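Local coordinates for SA0254 protein (Staphylococcus aureus subsp. aureus, PDB 2OOI), which is of unknown function but carries a UTRA domain, the ligand-sensing module of GntR-type transcription regulators, and so probably binds a small effector molecule, at residues N1-F6 and R152-Y157; L25-M30 and T48-E53; I74-N79 and S93-R98; N107-T112 and C127-Q132. All blocks are in the same frame, centred on the assembly; numbering follows the deposited sequence.

Contact 1 (N1-F6 and R152-Y157); sequences NRINVF and RHAQFY
I3 and F156 sit side by side in a parallel bridge that joins the start of the chain to its last strand, 156-160. I3 N gives its hydrogen to Q155 O at 2.8 Å in a nearly straight bond, and I3 O takes the N-H of Y157 at 3.0 Å. I3 and F156 share a face of the small sheet, where I3 CG2 meets F156 CD2; V5 CG2 from the following loop comes to the same CD2, and I3 CD1 reaches A154 CB at 4.0 Å. R2, bent at chi2 and chi3, reaches the other backbone: NE bonds to F156 O at 3.2 Å from above the carbonyl plane, and Q155 CB lies over one face of the guanidinium, toward its rim. On the other face of the sheet, with CG anti to the backbone N (chi1 174°), the Y157 ring runs alongside N4, whose OD1 meets the ring edge near CD2.

Strands 3-4 and 156-160 thus form a small two-stranded parallel sheet, and F156 and Y157 also pair antiparallel with a strand of the second subunit, carrying the sheet across the interface. There Q155 OE1 bonds to N107 and Y157 OH to D103, both of the second subunit. Within the chain, F149 meets the F156 ring edge-to-face, and L63 backs I3 and A154.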
loop_
_atom_site.group_PDB
_atom_site.type_symbol
_atom_site.label_atom_id
_atom_site.label_comp_id
_atom_site.label_asym_id
_atom_site.label_seq_id
_atom_site.Cartn_x
_atom_site.Cartn_y
_atom_site.Cartn_z
ATOM N N ASN B 1 4.594 -7.119 -13.601
ATOM C CA ASN B 1 3.132 -6.980 -13.858
ATOM C C ASN B 1 2.403 -6.337 -12.650
ATOM O O ASN B 1 1.491 -5.520 -12.849
ATOM C CB ASN B 1 2.543 -8.345 -14.296
ATOM C CG ASN B 1 1.093 -8.257 -14.798
ATOM O OD1 ASN B 1 0.379 -7.290 -14.495
ATOM N ND2 ASN B 1 0.651 -9.269 -15.550
ATOM N N ARG B 2 2.817 -6.673 -11.420
ATOM C CA ARG B 2 2.136 -6.192 -10.204
ATOM C C ARG B 2 2.869 -6.672 -8.947
ATOM O O ARG B 2 3.131 -7.853 -8.809
ATOM C CB ARG B 2 0.690 -6.709 -10.168
ATOM C CG ARG B 2 -0.303 -5.821 -9.433
ATOM C CD ARG B 2 -1.244 -4.995 -10.362
ATOM N NE ARG B 2 -1.599 -3.719 -9.724
ATOM C CZ ARG B 2 -2.452 -2.816 -10.199
ATOM N NH1 ARG B 2 -3.098 -3.029 -11.333
ATOM N NH2 ARG B 2 -2.660 -1.691 -9.516
ATOM N N ILE B 3 3.153 -5.762 -8.021
ATOM C CA ILE B 3 4.018 -6.022 -6.863
ATOM C C ILE B 3 3.243 -6.374 -5.600
ATOM O O ILE B 3 2.422 -5.603 -5.150
ATOM C CB ILE B 3 4.852 -4.753 -6.534
ATOM C CG1 ILE B 3 5.776 -4.405 -7.701
ATOM C CG2 ILE B 3 5.648 -4.911 -5.224
ATOM C CD1 ILE B 3 6.153 -2.939 -7.754
ATOM N N ASN B 4 3.519 -7.549 -5.043
ATOM C CA ASN B 4 2.817 -8.018 -3.854
ATOM C C ASN B 4 3.529 -7.614 -2.568
ATOM O O ASN B 4 4.734 -7.820 -2.422
ATOM C CB ASN B 4 2.637 -9.536 -3.902
ATOM C CG ASN B 4 1.502 -10.016 -3.019
ATOM O OD1 ASN B 4 0.926 -11.078 -3.251
ATOM N ND2 ASN B 4 1.177 -9.233 -1.997
ATOM N N VAL B 5 2.776 -7.038 -1.636
ATOM C CA VAL B 5 3.354 -6.496 -0.413
ATOM C C VAL B 5 3.134 -7.439 0.766
ATOM O O VAL B 5 3.711 -7.253 1.838
ATOM C CB VAL B 5 2.761 -5.116 -0.071
ATOM C CG1 VAL B 5 3.726 -4.323 0.795
ATOM C CG2 VAL B 5 2.426 -4.353 -1.344
ATOM N N PHE B 6 2.298 -8.450 0.560
ATOM C CA PHE B 6 1.510 -9.027 1.644
ATOM C C PHE B 6 2.410 -9.565 2.752
ATOM O O PHE B 6 1.933 -9.940 3.823
ATOM C CB PHE B 6 0.602 -10.126 1.113
ATOM N N ARG B 152 4.892 5.481 -11.939
ATOM C CA ARG B 152 4.293 4.811 -13.102
ATOM C C ARG B 152 4.625 3.323 -13.147
ATOM O O ARG B 152 3.771 2.510 -13.462
ATOM C CB ARG B 152 4.731 5.454 -14.420
ATOM C CG ARG B 152 4.210 6.863 -14.654
ATOM C CD ARG B 152 4.709 7.477 -16.007
ATOM N NE ARG B 152 4.191 8.843 -16.160
ATOM C CZ ARG B 152 4.463 9.708 -17.160
ATOM N NH1 ARG B 152 5.217 9.373 -18.228
ATOM N NH2 ARG B 152 3.935 10.938 -17.109
ATOM N N HIS B 153 5.852 2.968 -12.812
ATOM C CA HIS B 153 6.323 1.621 -13.009
ATOM C C HIS B 153 5.907 0.709 -11.865
ATOM O O HIS B 153 5.970 -0.500 -12.026
ATOM C CB HIS B 153 7.849 1.588 -13.143
ATOM C CG HIS B 153 8.375 2.227 -14.395
ATOM N ND1 HIS B 153 9.711 2.498 -14.591
ATOM C CD2 HIS B 153 7.733 2.703 -15.490
ATOM C CE1 HIS B 153 9.874 3.091 -15.761
ATOM N NE2 HIS B 153 8.689 3.228 -16.326
ATOM N N ALA B 154 5.495 1.265 -10.722
ATOM C CA ALA B 154 5.151 0.466 -9.531
ATOM C C ALA B 154 3.640 0.424 -9.345
ATOM O O ALA B 154 2.990 1.463 -9.215
ATOM C CB ALA B 154 5.812 1.038 -8.277
ATOM N N GLN B 155 3.088 -0.787 -9.332
ATOM C CA GLN B 155 1.635 -1.012 -9.257
ATOM C C GLN B 155 1.416 -2.178 -8.286
ATOM O O GLN B 155 1.961 -3.239 -8.480
ATOM C CB GLN B 155 1.077 -1.327 -10.645
ATOM C CG GLN B 155 1.442 -0.306 -11.781
ATOM C CD GLN B 155 0.435 0.865 -11.930
ATOM O OE1 GLN B 155 -0.772 0.661 -12.112
ATOM N NE2 GLN B 155 0.948 2.098 -11.852
ATOM N N PHE B 156 0.637 -1.977 -7.231
ATOM C CA PHE B 156 0.690 -2.859 -6.060
ATOM C C PHE B 156 -0.551 -3.739 -5.920
ATOM O O PHE B 156 -1.578 -3.489 -6.570
ATOM C CB PHE B 156 0.900 -2.014 -4.799
ATOM C CG PHE B 156 2.167 -1.199 -4.823
ATOM C CD1 PHE B 156 2.185 0.066 -5.398
ATOM C CD2 PHE B 156 3.338 -1.700 -4.283
ATOM C CE1 PHE B 156 3.340 0.815 -5.443
ATOM C CE2 PHE B 156 4.508 -0.949 -4.310
ATOM C CZ PHE B 156 4.510 0.310 -4.894
ATOM N N TYR B 157 -0.443 -4.770 -5.078
ATOM C CA TYR B 157 -1.521 -5.737 -4.863
ATOM C C TYR B 157 -1.508 -6.242 -3.435
ATOM O O TYR B 157 -0.451 -6.531 -2.900
ATOM C CB TYR B 157 -1.395 -6.920 -5.831
ATOM C CG TYR B 157 -2.394 -8.017 -5.542
ATOM C CD1 TYR B 157 -3.772 -7.794 -5.700
ATOM C CD2 TYR B 157 -1.979 -9.271 -5.071
ATOM C CE1 TYR B 157 -4.720 -8.800 -5.407
ATOM C CE2 TYR B 157 -2.917 -10.293 -4.775
ATOM C CZ TYR B 157 -4.288 -10.046 -4.946
ATOM O OH TYR B 157 -5.212 -11.028 -4.660
#

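Contact 2 (L25-M30 and T48-E53); sequences LVFKEM and TVYYLE
L25 and V26 both donate their backbone N-H to E53 O, at 2.7 Å from L25 N and 3.2 Å from V26 N, the classic beta bulge of this antiparallel pair. Beyond it the ladder is regular: K28 and Y51 exchange two bonds, and so do M30 and V49. At the non-hydrogen-bonded pair E29-Y50 the two side chains run alongside each other, and one water joins them, lying 2.7 Å from E29 OE1 and 2.6 Å from Y50 OH. E29 OE2 forms a salt bridge with K72.

Packing divides between the two faces. On the side of F27, E29, Y50 and L52, the phenyl ring of F27 approaches Y50 obliquely, CZ to CD2 at 3.6 Å with the planes 33° apart, and its CD1 rests near L52 CB. On the opposite face, V26 CG1 touches the edge of the Y51 ring 3.7 Å from CD2. M30 makes an oblique Met-aromatic contact with the same ring, SD lying 5.3 Å from the centroid of Y51. Y51 OH also donates to E53 OE2 on the same strand.

Strand 20-30 is outermost of its six-stranded sheet within this chain; strand 49-58 bonds onward to 61-71. The K72 ammonium would be expected to favour an ionised E29.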
loop_
_atom_site.group_PDB
_atom_site.type_symbol
_atom_site.label_atom_id
_atom_site.label_comp_id
_atom_site.label_asym_id
_atom_site.label_seq_id
_atom_site.Cartn_x
_atom_site.Cartn_y
_atom_site.Cartn_z
ATOM N N LEU B 25 24.638 1.846 -5.474
ATOM C CA LEU B 25 25.151 3.215 -5.541
ATOM C C LEU B 25 26.129 3.515 -4.427
ATOM O O LEU B 25 27.031 4.298 -4.635
ATOM C CB LEU B 25 24.016 4.230 -5.465
ATOM C CG LEU B 25 22.991 4.138 -6.586
ATOM C CD1 LEU B 25 21.833 5.128 -6.361
ATOM C CD2 LEU B 25 23.664 4.333 -7.956
ATOM N N VAL B 26 25.892 2.948 -3.239
ATOM C CA VAL B 26 26.680 3.200 -2.034
ATOM C C VAL B 26 26.659 1.965 -1.148
ATOM O O VAL B 26 25.630 1.337 -0.991
ATOM C CB VAL B 26 26.115 4.354 -1.205
ATOM C CG1 VAL B 26 26.723 4.359 0.195
ATOM C CG2 VAL B 26 26.364 5.649 -1.865
ATOM N N PHE B 27 27.807 1.620 -0.580
ATOM C CA PHE B 27 27.893 0.570 0.412
ATOM C C PHE B 27 28.960 0.957 1.400
ATOM O O PHE B 27 30.113 1.078 1.041
ATOM C CB PHE B 27 28.231 -0.768 -0.223
ATOM C CG PHE B 27 28.111 -1.925 0.726
ATOM C CD1 PHE B 27 26.937 -2.636 0.825
ATOM C CD2 PHE B 27 29.163 -2.287 1.537
ATOM C CE1 PHE B 27 26.825 -3.690 1.710
ATOM C CE2 PHE B 27 29.050 -3.329 2.405
ATOM C CZ PHE B 27 27.874 -4.022 2.498
ATOM N N LYS B 28 28.562 1.174 2.638
ATOM C CA LYS B 28 29.452 1.517 3.729
ATOM C C LYS B 28 29.244 0.525 4.871
ATOM O O LYS B 28 28.119 0.159 5.198
ATOM C CB LYS B 28 29.045 2.857 4.353
ATOM C CG LYS B 28 29.284 4.108 3.582
ATOM C CD LYS B 28 29.085 5.363 4.537
ATOM C CE LYS B 28 29.702 6.683 3.932
ATOM N NZ LYS B 28 29.252 7.000 2.463
ATOM N N GLU B 29 30.308 0.185 5.562
ATOM C CA GLU B 29 30.168 -0.402 6.870
ATOM C C GLU B 29 30.292 0.754 7.869
ATOM O O GLU B 29 31.250 1.483 7.802
ATOM C CB GLU B 29 31.241 -1.450 7.019
ATOM C CG GLU B 29 31.245 -2.117 8.339
ATOM C CD GLU B 29 32.005 -3.412 8.329
ATOM O OE1 GLU B 29 32.422 -3.857 7.253
ATOM O OE2 GLU B 29 32.141 -3.996 9.408
ATOM N N MET B 30 29.302 0.971 8.741
ATOM C CA MET B 30 29.270 2.150 9.635
ATOM C C MET B 30 29.421 1.684 11.096
ATOM O O MET B 30 28.524 1.023 11.638
ATOM C CB MET B 30 27.959 2.967 9.496
ATOM C CG MET B 30 27.646 3.578 8.094
ATOM S SD MET B 30 26.047 4.467 7.970
ATOM C CE MET B 30 26.430 5.821 9.105
ATOM N N THR B 48 27.705 -2.383 14.830
ATOM C CA THR B 48 27.878 -1.786 13.527
ATOM C C THR B 48 26.716 -2.177 12.587
ATOM O O THR B 48 26.010 -3.182 12.796
ATOM C CB THR B 48 29.298 -2.048 12.904
ATOM O OG1 THR B 48 29.248 -3.135 11.971
ATOM C CG2 THR B 48 30.394 -2.266 13.967
ATOM N N VAL B 49 26.484 -1.317 11.602
ATOM C CA VAL B 49 25.467 -1.542 10.572
ATOM C C VAL B 49 26.107 -1.342 9.215
ATOM O O VAL B 49 27.008 -0.541 9.076
ATOM C CB VAL B 49 24.265 -0.556 10.673
ATOM C CG1 VAL B 49 23.480 -0.732 11.982
ATOM C CG2 VAL B 49 24.727 0.901 10.470
ATOM N N TYR B 50 25.646 -2.086 8.218
ATOM C CA TYR B 50 25.975 -1.810 6.812
ATOM C C TYR B 50 24.923 -0.876 6.240
ATOM O O TYR B 50 23.744 -1.050 6.524
ATOM C CB TYR B 50 25.915 -3.079 5.998
ATOM C CG TYR B 50 26.902 -4.165 6.360
ATOM C CD1 TYR B 50 26.473 -5.351 6.939
ATOM C CD2 TYR B 50 28.268 -4.031 6.058
ATOM C CE1 TYR B 50 27.368 -6.378 7.211
ATOM C CE2 TYR B 50 29.171 -5.036 6.354
ATOM C CZ TYR B 50 28.717 -6.217 6.914
ATOM O OH TYR B 50 29.591 -7.242 7.181
ATOM N N TYR B 51 25.349 0.111 5.448
ATOM C CA TYR B 51 24.439 1.028 4.760
ATOM C C TYR B 51 24.586 0.795 3.261
ATOM O O TYR B 51 25.716 0.708 2.776
ATOM C CB TYR B 51 24.785 2.495 5.066
ATOM C CG TYR B 51 23.968 3.469 4.253
ATOM C CD1 TYR B 51 22.606 3.608 4.495
ATOM C CD2 TYR B 51 24.528 4.207 3.212
ATOM C CE1 TYR B 51 21.803 4.457 3.729
ATOM C CE2 TYR B 51 23.733 5.077 2.427
ATOM C CZ TYR B 51 22.360 5.196 2.710
ATOM O OH TYR B 51 21.521 6.017 1.988
ATOM N N LEU B 52 23.470 0.687 2.536
ATOM C CA LEU B 52 23.534 0.729 1.086
ATOM C C LEU B 52 22.394 1.477 0.429
ATOM O O LEU B 52 21.278 1.470 0.930
ATOM C CB LEU B 52 23.601 -0.670 0.463
ATOM C CG LEU B 52 22.414 -1.613 0.617
ATOM C CD1 LEU B 52 22.214 -2.509 -0.595
ATOM C CD2 LEU B 52 22.682 -2.427 1.855
ATOM N N GLU B 53 22.722 2.124 -0.684
ATOM C CA GLU B 53 21.741 2.648 -1.611
ATOM C C GLU B 53 21.836 1.873 -2.886
ATOM O O GLU B 53 22.923 1.640 -3.411
ATOM C CB GLU B 53 21.979 4.112 -1.936
ATOM C CG GLU B 53 21.738 5.002 -0.756
ATOM C CD GLU B 53 22.019 6.453 -1.042
ATOM O OE1 GLU B 53 22.450 6.732 -2.184
ATOM O OE2 GLU B 53 21.820 7.294 -0.126
HETATM O O HOH W 1 31.942 -6.400 6.619
#

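Contact 3 (I74-N79 and S93-R98); sequences IVKYLN and SNMKLR
M95 and L97 carry the touching surface on one side, meeting I74, V75 and K76 just where two helices end. The closer packing has two parts. I74 CG2 presses on L97 CD1 at 3.7 Å, the two side chains crossing obliquely, with F142 of strand 141-150 against both. M95 lies against the backbone of the other segment, its CG 3.4 Å from V75 O. The bend at chi2 (-51°) brings M95 SD to 3.8 Å from K76 CB.

Toward solvent the contact loosens. K76 is exposed and fully extended beyond CG; it runs antiparallel to the M95 side chain, its CD 4.0 Å from M95 SD and its NZ 3.8 Å from M95 O. Y77 adds only a marginal touch, N to M95 SD at 4.5 Å. No hydrogen bond crosses between the segments. A nearby polar link is made by Y90 of helix 87-94, whose OH bonds to Y77 O, while V75 rests on L91 of that helix.

K76 and K96 are the first residues past their helices to leave helical geometry, both with positive phi. The arrangement is a surface packing of two helix C-terminal ends, set against F142 of the interior strand 141-150.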
loop_
_atom_site.group_PDB
_atom_site.type_symbol
_atom_site.label_atom_id
_atom_site.label_comp_id
_atom_site.label_asym_id
_atom_site.label_seq_id
_atom_site.Cartn_x
_atom_site.Cartn_y
_atom_site.Cartn_z
ATOM N N ILE B 74 23.611 -9.562 13.375
ATOM C CA ILE B 74 22.603 -10.544 13.003
ATOM C C ILE B 74 22.825 -11.079 11.591
ATOM O O ILE B 74 22.783 -12.270 11.347
ATOM C CB ILE B 74 21.194 -9.934 13.125
ATOM C CG1 ILE B 74 20.894 -9.683 14.608
ATOM C CG2 ILE B 74 20.140 -10.841 12.475
ATOM C CD1 ILE B 74 19.665 -8.868 14.837
ATOM N N VAL B 75 23.083 -10.174 10.669
ATOM C CA VAL B 75 23.267 -10.500 9.255
ATOM C C VAL B 75 24.632 -11.175 8.992
ATOM O O VAL B 75 24.826 -11.844 7.970
ATOM C CB VAL B 75 23.076 -9.179 8.426
ATOM C CG1 VAL B 75 23.917 -9.146 7.201
ATOM C CG2 VAL B 75 21.589 -8.939 8.106
ATOM N N LYS B 76 25.579 -10.962 9.921
ATOM C CA LYS B 76 26.886 -11.642 9.980
ATOM C C LYS B 76 27.878 -11.038 9.012
ATOM O O LYS B 76 29.016 -10.733 9.405
ATOM C CB LYS B 76 26.794 -13.141 9.695
ATOM C CG LYS B 76 26.060 -13.962 10.734
ATOM C CD LYS B 76 26.034 -15.420 10.376
ATOM C CE LYS B 76 25.288 -16.223 11.410
ATOM N NZ LYS B 76 25.255 -17.669 11.043
ATOM N N TYR B 77 27.468 -10.902 7.749
ATOM C CA TYR B 77 28.334 -10.360 6.700
ATOM C C TYR B 77 27.590 -9.963 5.411
ATOM O O TYR B 77 26.712 -10.660 4.948
ATOM C CB TYR B 77 29.453 -11.335 6.350
ATOM C CG TYR B 77 30.382 -10.818 5.269
ATOM C CD1 TYR B 77 31.530 -10.109 5.584
ATOM C CD2 TYR B 77 30.100 -11.027 3.934
ATOM C CE1 TYR B 77 32.375 -9.645 4.590
ATOM C CE2 TYR B 77 30.931 -10.558 2.936
ATOM C CZ TYR B 77 32.061 -9.870 3.265
ATOM O OH TYR B 77 32.876 -9.430 2.259
ATOM N N LEU B 78 28.013 -8.842 4.839
ATOM C CA LEU B 78 27.428 -8.263 3.651
ATOM C C LEU B 78 28.563 -7.473 2.972
ATOM O O LEU B 78 29.378 -6.861 3.659
ATOM C CB LEU B 78 26.311 -7.316 4.071
ATOM C CG LEU B 78 24.891 -7.421 3.562
ATOM C CD1 LEU B 78 24.426 -8.851 3.593
ATOM C CD2 LEU B 78 23.992 -6.541 4.407
ATOM N N ASN B 79 28.628 -7.525 1.643
ATOM C CA ASN B 79 29.458 -6.629 0.839
ATOM C C ASN B 79 28.623 -6.141 -0.360
ATOM O O ASN B 79 27.451 -6.543 -0.520
ATOM C CB ASN B 79 30.719 -7.339 0.369
ATOM C CG ASN B 79 30.511 -8.137 -0.917
ATOM O OD1 ASN B 79 29.465 -8.738 -1.137
ATOM N ND2 ASN B 79 31.526 -8.126 -1.783
ATOM N N SER B 93 19.540 -18.488 2.324
ATOM C CA SER B 93 20.292 -19.605 1.759
ATOM C C SER B 93 21.682 -19.731 2.345
ATOM O O SER B 93 22.088 -20.818 2.705
ATOM C CB SER B 93 20.400 -19.480 0.241
ATOM O OG SER B 93 19.128 -19.184 -0.324
ATOM N N ASN B 94 22.420 -18.628 2.429
ATOM C CA ASN B 94 23.807 -18.679 2.888
ATOM C C ASN B 94 23.925 -18.462 4.376
ATOM O O ASN B 94 24.450 -19.302 5.083
ATOM C CB ASN B 94 24.658 -17.641 2.177
ATOM C CG ASN B 94 24.579 -17.755 0.686
ATOM O OD1 ASN B 94 23.488 -17.820 0.109
ATOM N ND2 ASN B 94 25.743 -17.762 0.035
ATOM N N MET B 95 23.441 -17.323 4.849
ATOM C CA MET B 95 23.534 -16.990 6.267
ATOM C C MET B 95 22.516 -17.766 7.108
ATOM O O MET B 95 22.527 -17.649 8.331
ATOM C CB MET B 95 23.339 -15.481 6.509
ATOM C CG MET B 95 24.441 -14.576 5.974
ATOM S SD MET B 95 26.149 -14.979 6.408
ATOM C CE MET B 95 26.489 -16.088 5.078
ATOM N N LYS B 96 21.647 -18.554 6.476
ATOM C CA LYS B 96 20.643 -19.322 7.208
ATOM C C LYS B 96 19.897 -18.495 8.274
ATOM O O LYS B 96 19.591 -18.994 9.355
ATOM C CB LYS B 96 21.294 -20.555 7.836
ATOM C CG LYS B 96 21.110 -21.826 7.012
ATOM C CD LYS B 96 21.820 -21.754 5.661
ATOM C CE LYS B 96 22.172 -23.148 5.138
ATOM N NZ LYS B 96 20.952 -24.003 4.989
ATOM N N LEU B 97 19.594 -17.235 7.959
ATOM C CA LEU B 97 18.911 -16.356 8.904
ATOM C C LEU B 97 17.436 -16.675 8.901
ATOM O O LEU B 97 16.837 -16.766 7.837
ATOM C CB LEU B 97 19.094 -14.889 8.530
ATOM C CG LEU B 97 18.583 -13.918 9.594
ATOM C CD1 LEU B 97 19.365 -14.075 10.901
ATOM C CD2 LEU B 97 18.649 -12.486 9.063
ATOM N N ARG B 98 16.854 -16.835 10.084
ATOM C CA ARG B 98 15.427 -17.120 10.200
ATOM C C ARG B 98 14.638 -15.821 10.219
ATOM O O ARG B 98 14.632 -15.115 11.216
ATOM C CB ARG B 98 15.126 -17.941 11.474
ATOM C CG ARG B 98 15.788 -19.327 11.562
ATOM C CD ARG B 98 15.930 -19.980 10.187
ATOM N NE ARG B 98 16.426 -21.360 10.270
ATOM C CZ ARG B 98 16.971 -22.053 9.262
ATOM N NH1 ARG B 98 17.122 -21.513 8.045
ATOM N NH2 ARG B 98 17.362 -23.309 9.473
#

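Contact 4 (N107-T112 and C127-Q132); sequences NVDKLT and CLRYHQ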
loop_
_atom_site.group_PDB
_atom_site.type_symbol
_atom_site.label_atom_id
_atom_site.label_comp_id
_atom_site.label_asym_id
_atom_site.label_seq_id
_atom_site.Cartn_x
_atom_site.Cartn_y
_atom_site.Cartn_z
ATOM N N ASN B 107 3.427 6.040 2.562
ATOM C CA ASN B 107 2.615 7.189 2.198
ATOM C C ASN B 107 3.029 7.748 0.856
ATOM O O ASN B 107 4.040 7.351 0.306
ATOM C CB ASN B 107 2.682 8.246 3.273
ATOM C CG ASN B 107 4.073 8.736 3.501
ATOM O OD1 ASN B 107 4.760 9.229 2.566
ATOM N ND2 ASN B 107 4.521 8.608 4.732
ATOM N N VAL B 108 2.226 8.642 0.306
ATOM C CA VAL B 108 2.487 9.189 -1.024
ATOM C C VAL B 108 3.072 10.559 -0.786
ATOM O O VAL B 108 2.670 11.223 0.155
ATOM C CB VAL B 108 1.176 9.246 -1.859
ATOM C CG1 VAL B 108 1.349 10.047 -3.156
ATOM C CG2 VAL B 108 0.720 7.852 -2.125
ATOM N N ASP B 109 4.032 10.963 -1.621
ATOM C CA ASP B 109 4.732 12.244 -1.457
ATOM C C ASP B 109 5.229 12.731 -2.827
ATOM O O ASP B 109 5.014 12.060 -3.853
ATOM C CB ASP B 109 5.919 12.070 -0.492
ATOM C CG ASP B 109 6.416 13.399 0.139
ATOM O OD1 ASP B 109 5.915 14.506 -0.175
ATOM O OD2 ASP B 109 7.348 13.335 0.989
ATOM N N LYS B 110 5.871 13.903 -2.827
ATOM C CA LYS B 110 6.543 14.447 -3.979
ATOM C C LYS B 110 7.991 14.005 -3.970
ATOM O O LYS B 110 8.519 13.708 -2.930
ATOM C CB LYS B 110 6.508 15.954 -3.917
ATOM C CG LYS B 110 5.152 16.510 -4.027
ATOM C CD LYS B 110 5.165 17.998 -4.326
ATOM C CE LYS B 110 3.782 18.603 -4.032
ATOM N NZ LYS B 110 3.628 19.978 -4.585
ATOM N N LEU B 111 8.624 13.984 -5.135
ATOM C CA LEU B 111 10.006 13.572 -5.267
ATOM C C LEU B 111 10.986 14.725 -5.015
ATOM O O LEU B 111 10.734 15.895 -5.335
ATOM C CB LEU B 111 10.268 13.049 -6.675
ATOM C CG LEU B 111 9.859 11.640 -7.074
ATOM C CD1 LEU B 111 9.956 11.603 -8.573
ATOM C CD2 LEU B 111 10.734 10.567 -6.427
ATOM N N THR B 112 12.131 14.380 -4.468
ATOM C CA THR B 112 13.190 15.346 -4.362
ATOM C C THR B 112 13.851 15.363 -5.725
ATOM O O THR B 112 13.683 14.427 -6.517
ATOM C CB THR B 112 14.207 14.954 -3.296
ATOM O OG1 THR B 112 14.984 13.846 -3.778
ATOM C CG2 THR B 112 13.501 14.600 -1.950
ATOM N N CYS B 127 5.563 10.063 -5.840
ATOM C CA CYS B 127 6.222 8.778 -5.538
ATOM C C CYS B 127 5.477 8.082 -4.404
ATOM O O CYS B 127 4.562 8.665 -3.829
ATOM C CB CYS B 127 7.681 9.003 -5.132
ATOM S SG CYS B 127 7.874 10.183 -3.741
ATOM N N LEU B 128 5.863 6.840 -4.111
ATOM C CA LEU B 128 5.497 6.150 -2.876
ATOM C C LEU B 128 6.745 6.062 -2.026
ATOM O O LEU B 128 7.774 5.562 -2.494
ATOM C CB LEU B 128 4.987 4.723 -3.158
ATOM C CG LEU B 128 4.232 4.014 -2.015
ATOM C CD1 LEU B 128 2.929 4.739 -1.738
ATOM C CD2 LEU B 128 3.937 2.551 -2.312
ATOM N N ARG B 129 6.671 6.559 -0.800
ATOM C CA ARG B 129 7.741 6.383 0.197
ATOM C C ARG B 129 7.279 5.240 1.098
ATOM O O ARG B 129 6.239 5.330 1.750
ATOM C CB ARG B 129 8.024 7.646 1.017
ATOM C CG ARG B 129 7.736 8.941 0.312
ATOM C CD ARG B 129 8.477 10.149 0.864
ATOM N NE ARG B 129 9.802 10.117 0.261
ATOM C CZ ARG B 129 10.322 10.995 -0.601
ATOM N NH1 ARG B 129 9.727 12.116 -0.985
ATOM N NH2 ARG B 129 11.504 10.738 -1.071
ATOM N N TYR B 130 8.054 4.168 1.108
ATOM C CA TYR B 130 7.694 2.903 1.721
ATOM C C TYR B 130 8.816 2.544 2.692
ATOM O O TYR B 130 9.984 2.714 2.372
ATOM C CB TYR B 130 7.591 1.913 0.580
ATOM C CG TYR B 130 7.321 0.460 0.857
ATOM C CD1 TYR B 130 6.071 -0.104 0.581
ATOM C CD2 TYR B 130 8.349 -0.388 1.286
ATOM C CE1 TYR B 130 5.836 -1.464 0.764
ATOM C CE2 TYR B 130 8.129 -1.758 1.465
ATOM C CZ TYR B 130 6.876 -2.282 1.204
ATOM O OH TYR B 130 6.675 -3.642 1.381
ATOM N N HIS B 131 8.466 2.132 3.904
ATOM C CA HIS B 131 9.467 1.784 4.920
ATOM C C HIS B 131 9.177 0.401 5.413
ATOM O O HIS B 131 8.036 0.079 5.669
ATOM C CB HIS B 131 9.478 2.739 6.124
ATOM C CG HIS B 131 10.572 2.429 7.102
ATOM N ND1 HIS B 131 11.800 3.057 7.067
ATOM C CD2 HIS B 131 10.658 1.493 8.079
ATOM C CE1 HIS B 131 12.577 2.554 8.009
ATOM N NE2 HIS B 131 11.911 1.596 8.630
ATOM N N GLN B 132 10.205 -0.418 5.562
ATOM C CA GLN B 132 9.982 -1.754 6.070
ATOM C C GLN B 132 11.015 -2.102 7.142
ATOM O O GLN B 132 12.196 -1.876 6.940
ATOM C CB GLN B 132 10.002 -2.756 4.917
ATOM C CG GLN B 132 9.473 -4.139 5.305
ATOM C CD GLN B 132 9.083 -5.029 4.120
ATOM O OE1 GLN B 132 8.709 -6.189 4.316
ATOM N NE2 GLN B 132 9.158 -4.491 2.900
#
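The guanidinium of R129 has C127 SG over one face, 3.8 Å above its plane and toward the rim, while D109 OD2 and K110 O lie at its edge. D109 OD2 forms a salt bridge with R129 NH1, a weak bond of 3.3 Å, and the carboxylate is turned 77° against the guanidinium. K110 O is nearer, 2.8 Å from NH1. The stronger partner of R129 is E115, which pairs with NH2. The arginine chain bends at chi3 (82°), turning NE off the line of CB to CD, and CD passes 3.5 Å from D109 CB.

On the face of the sheet that holds V108 and L128, V108 CG2 meets L128 CD1 at 3.8 Å, the side chains crossing at about a right angle. L111 CD2 packs on C127 CB, just before T112, the N-cap of helix 113-118.

Backbone pairs N107-R129 and D109-C127 tie strands 99-110 and 126-136, the former one of the two outermost in this chain, into an antiparallel edge-strand pair, from which N107 continues the sheet into the second subunit.

Contacts 2 and 4 belong to the same six-stranded antiparallel sheet, each pairing one of its outermost strands with the neighbour inside it; their centres lie 21 Å apart and they do not touch. Contact 1 closes the ends of the chain around the other three and packs on contact 4, V5 and F156 meeting Y130 and L128; both reach the second subunit, whereas contacts 2 and 3 touch no other chain. Contact 3 is the surface member, without cross-segment hydrogen bonds, yet Y50 and F27 of contact 2 rest against its residues Y77-N79. Ladders dominate contacts 1, 2 and 4, which are partly buried; an ion pair crosses between the segments in contact 4 alone.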